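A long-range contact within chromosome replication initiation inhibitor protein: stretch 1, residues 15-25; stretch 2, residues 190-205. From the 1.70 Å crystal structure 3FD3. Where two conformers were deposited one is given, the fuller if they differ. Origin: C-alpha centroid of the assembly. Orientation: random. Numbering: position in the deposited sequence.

Stretch 1 15-25: TWFLDAVSKFT
Stretch 2 (190-205) AGLTANMVGTARVVLM

Residues 17-25 and 190-203 lie in two α-helices that run roughly antiparallel, their N-to-C directions 144° apart and their axes 8.2 Å apart at closest approach. The register follows a helical repeat: CA of Ala20 lies 5.1 Å from CA of Met196, CA of Phe24 5.4 Å from CA of Leu192, and CA of Trp16 7.1 Å from CA of Val203. Leu204 leaves helical geometry (phi/psi -91/167).

Ala20 suits the tight crossing because its small CB points toward the partner and sits 3.3 Å from SE of selenomethionine Met196. That flexible side chain (m, m, m) curls so that its CE reaches CD1 of Phe17 (t) at 3.4 Å.

At one end, Trp16 (chi1 p, chi2 -82°) offers a broad apolar surface: CB of Ala200 lies over its face, 4.1 Å from the six-membered ring centroid, while Trp16 CB meets Val203 CG1 at 3.8 Å. At the other, Phe24 (t, chi2 69°) receives CB of Leu192 (t, p) 3.8 Å from its ring centroid. Gly191 has no side chain, and an ideal CB would stand a tight 3.2 Å from Phe24 CE1, so the ring can lie close to the backbone.

On the exposed flank, extended Lys23 (m, t, t, t) donates from NZ to OG1 of Thr199 (m) at 2.9 Å, while OG1 itself donates to Asn195 O at 2.7 Å.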

# COMPACT_ATOMS: atom_id res chain seq x y z
N THR A 15 -2.27 5.98 6.52
CA THR A 15 -2.69 7.25 7.05
C THR A 15 -1.62 7.84 8.00
O THR A 15 -0.66 8.48 7.52
CB THR A 15 -4.11 7.18 7.67
OG1 THR A 15 -4.19 6.11 8.62
CG2 THR A 15 -5.21 6.95 6.53
N TRP A 16 -1.70 7.51 9.28
CA TRP A 16 -1.02 8.22 10.38
C TRP A 16 0.18 7.50 11.00
O TRP A 16 0.98 8.13 11.72
CB TRP A 16 -2.03 8.55 11.50
CG TRP A 16 -2.53 7.32 12.21
CD1 TRP A 16 -3.52 6.46 11.82
CD2 TRP A 16 -2.01 6.79 13.43
NE1 TRP A 16 -3.67 5.44 12.73
CE2 TRP A 16 -2.75 5.61 13.73
CE3 TRP A 16 -1.01 7.20 14.31
CZ2 TRP A 16 -2.51 4.84 14.87
CZ3 TRP A 16 -0.79 6.44 15.44
CH2 TRP A 16 -1.51 5.27 15.70
N PHE A 17 0.32 6.20 10.76
CA PHE A 17 1.28 5.40 11.54
C PHE A 17 2.73 5.86 11.38
O PHE A 17 3.46 5.99 12.39
CB PHE A 17 1.13 3.93 11.12
CG PHE A 17 2.09 2.96 11.80
CD1 PHE A 17 1.81 2.43 13.04
CD2 PHE A 17 3.23 2.56 11.16
CE1 PHE A 17 2.69 1.52 13.64
CE2 PHE A 17 4.08 1.64 11.76
CZ PHE A 17 3.80 1.14 12.99
N LEU A 18 3.14 6.13 10.13
CA LEU A 18 4.51 6.55 9.87
C LEU A 18 4.78 7.95 10.37
O LEU A 18 5.92 8.25 10.72
CB LEU A 18 4.87 6.44 8.39
CG LEU A 18 5.02 5.02 7.88
CD1 LEU A 18 5.35 5.02 6.34
CD2 LEU A 18 6.08 4.27 8.68
N ASP A 19 3.76 8.79 10.42
CA ASP A 19 3.91 10.11 11.03
C ASP A 19 4.32 9.98 12.49
O ASP A 19 5.18 10.72 12.96
CB ASP A 19 2.62 10.93 10.92
CG ASP A 19 2.80 12.37 11.35
OD1 ASP A 19 3.84 12.98 11.00
OD2 ASP A 19 1.90 12.90 12.03
N ALA A 20 3.72 9.03 13.21
CA ALA A 20 4.08 8.75 14.59
C ALA A 20 5.45 8.09 14.71
O ALA A 20 6.29 8.51 15.51
CB ALA A 20 3.02 7.82 15.24
N VAL A 21 5.69 7.05 13.93
CA VAL A 21 6.93 6.31 14.02
C VAL A 21 8.14 7.18 13.67
O VAL A 21 9.17 7.10 14.34
CB VAL A 21 6.91 5.10 13.11
CG1 VAL A 21 8.29 4.40 13.13
CG2 VAL A 21 5.81 4.13 13.59
N SER A 22 8.00 8.07 12.69
CA SER A 22 9.11 8.88 12.24
C SER A 22 9.50 9.91 13.31
O SER A 22 10.68 10.28 13.43
CB SER A 22 8.85 9.54 10.89
OG SER A 22 7.79 10.48 10.95
N LYS A 23 8.53 10.36 14.09
CA LYS A 23 8.83 11.29 15.18
C LYS A 23 9.74 10.57 16.16
O LYS A 23 10.69 11.16 16.68
CB LYS A 23 7.57 11.73 15.93
CG LYS A 23 6.61 12.65 15.16
CD LYS A 23 5.31 12.90 15.97
CE LYS A 23 4.20 13.49 15.12
NZ LYS A 23 3.00 13.85 15.94
N PHE A 24 9.43 9.31 16.44
CA PHE A 24 10.25 8.52 17.36
C PHE A 24 11.65 8.20 16.80
O PHE A 24 12.68 8.44 17.48
CB PHE A 24 9.54 7.21 17.74
CG PHE A 24 10.37 6.33 18.60
CD1 PHE A 24 10.65 6.71 19.90
CD2 PHE A 24 10.86 5.14 18.12
CE1 PHE A 24 11.43 5.91 20.73
CE2 PHE A 24 11.65 4.33 18.95
CZ PHE A 24 11.92 4.72 20.24
N THR A 25 11.70 7.68 15.57
CA THR A 25 12.99 7.32 15.00
C THR A 25 13.90 8.54 14.76
O THR A 25 15.11 8.41 14.85
CB THR A 25 12.86 6.49 13.72
OG1 THR A 25 12.19 7.26 12.71
CG2 THR A 25 12.10 5.19 14.03
N ALA A 190 8.85 3.83 25.88
CA ALA A 190 7.92 4.88 26.30
C ALA A 190 7.88 6.03 25.29
O ALA A 190 6.83 6.60 25.05
CB ALA A 190 8.31 5.43 27.69
N GLY A 191 9.03 6.37 24.71
CA GLY A 191 9.09 7.44 23.68
C GLY A 191 8.29 7.15 22.43
O GLY A 191 7.63 8.02 21.85
N LEU A 192 8.34 5.89 22.01
CA LEU A 192 7.56 5.44 20.87
C LEU A 192 6.09 5.56 21.19
O LEU A 192 5.30 6.13 20.42
CB LEU A 192 7.90 3.99 20.55
CG LEU A 192 7.15 3.33 19.40
CD1 LEU A 192 7.26 4.20 18.09
CD2 LEU A 192 7.64 1.92 19.18
N THR A 193 5.70 5.01 22.34
CA THR A 193 4.34 5.11 22.83
C THR A 193 3.85 6.53 22.91
O THR A 193 2.73 6.80 22.47
CB THR A 193 4.19 4.40 24.20
OG1 THR A 193 4.43 3.01 23.96
CG2 THR A 193 2.80 4.56 24.75
N ALA A 194 4.66 7.44 23.44
CA ALA A 194 4.25 8.82 23.54
C ALA A 194 3.91 9.38 22.16
O ALA A 194 2.94 10.08 21.99
CB ALA A 194 5.36 9.70 24.19
N ASN A 195 4.76 9.07 21.19
CA ASN A 195 4.54 9.51 19.79
C ASN A 195 3.32 8.86 19.13
O ASN A 195 2.58 9.52 18.41
CB ASN A 195 5.82 9.32 18.98
CG ASN A 195 6.86 10.37 19.30
OD1 ASN A 195 6.57 11.55 19.22
ND2 ASN A 195 8.04 9.96 19.72
N MSE A 196 3.08 7.57 19.38
CA MSE A 196 1.89 6.92 18.82
C MSE A 196 0.64 7.55 19.41
O MSE A 196 -0.24 8.05 18.69
CB MSE A 196 1.86 5.40 19.08
CG MSE A 196 3.11 4.64 18.69
SE MSE A 196 3.75 4.99 16.86
CE MSE A 196 2.28 4.14 15.99
N VAL A 197 0.57 7.56 20.75
CA VAL A 197 -0.60 8.13 21.39
C VAL A 197 -0.84 9.60 21.06
O VAL A 197 -1.97 9.99 20.75
CB VAL A 197 -0.55 7.88 22.96
CG1 VAL A 197 -1.77 8.48 23.65
CG2 VAL A 197 -0.44 6.39 23.24
N GLY A 198 0.21 10.42 21.08
CA GLY A 198 0.09 11.83 20.76
C GLY A 198 -0.33 12.13 19.33
O GLY A 198 -1.14 13.02 19.07
N THR A 199 0.21 11.37 18.39
CA THR A 199 -0.14 11.53 16.98
C THR A 199 -1.58 11.10 16.74
O THR A 199 -2.34 11.79 16.05
CB THR A 199 0.83 10.72 16.07
OG1 THR A 199 2.18 11.13 16.31
CG2 THR A 199 0.49 10.90 14.58
N ALA A 200 -1.98 9.96 17.30
CA ALA A 200 -3.35 9.47 17.13
C ALA A 200 -4.37 10.46 17.72
O ALA A 200 -5.46 10.63 17.18
CB ALA A 200 -3.50 8.07 17.73
N ARG A 201 -4.00 11.11 18.83
CA ARG A 201 -4.86 12.11 19.45
C ARG A 201 -5.23 13.24 18.49
O ARG A 201 -6.36 13.74 18.52
CB ARG A 201 -4.21 12.70 20.73
CG ARG A 201 -5.18 13.53 21.59
CD ARG A 201 -6.30 12.68 22.18
NE ARG A 201 -5.77 11.46 22.80
CZ ARG A 201 -5.18 11.41 24.00
NH1 ARG A 201 -5.07 12.50 24.75
NH2 ARG A 201 -4.71 10.25 24.45
N VAL A 202 -4.29 13.63 17.64
CA VAL A 202 -4.52 14.70 16.69
C VAL A 202 -5.31 14.23 15.47
O VAL A 202 -6.15 14.96 14.96
CB VAL A 202 -3.17 15.29 16.22
CG1 VAL A 202 -3.40 16.30 15.11
CG2 VAL A 202 -2.46 15.94 17.41
N VAL A 203 -5.05 13.00 15.03
CA VAL A 203 -5.58 12.49 13.76
C VAL A 203 -6.87 11.70 13.85
O VAL A 203 -7.71 11.77 12.94
CB VAL A 203 -4.49 11.61 13.08
CG1 VAL A 203 -5.03 10.94 11.82
CG2 VAL A 203 -3.29 12.49 12.75
N LEU A 204 -7.02 10.89 14.90
CA LEU A 204 -8.19 10.04 15.04
C LEU A 204 -9.25 10.79 15.81
O LEU A 204 -8.97 11.83 16.41
CB LEU A 204 -7.81 8.75 15.76
CG LEU A 204 -6.72 7.91 15.09
CD1 LEU A 204 -6.53 6.60 15.89
CD2 LEU A 204 -7.06 7.60 13.60
N MSE A 205 -10.47 10.27 15.80
CA MSE A 205 -11.53 10.88 16.59
C MSE A 205 -11.36 10.42 18.03
O MSE A 205 -10.94 9.29 18.26
CB MSE A 205 -12.90 10.44 16.10
CG MSE A 205 -13.16 10.71 14.67
SE MSE A 205 -15.05 10.46 14.29
CE MSE A 205 -15.53 9.06 15.55
O HOH W 1 3.42 13.01 19.18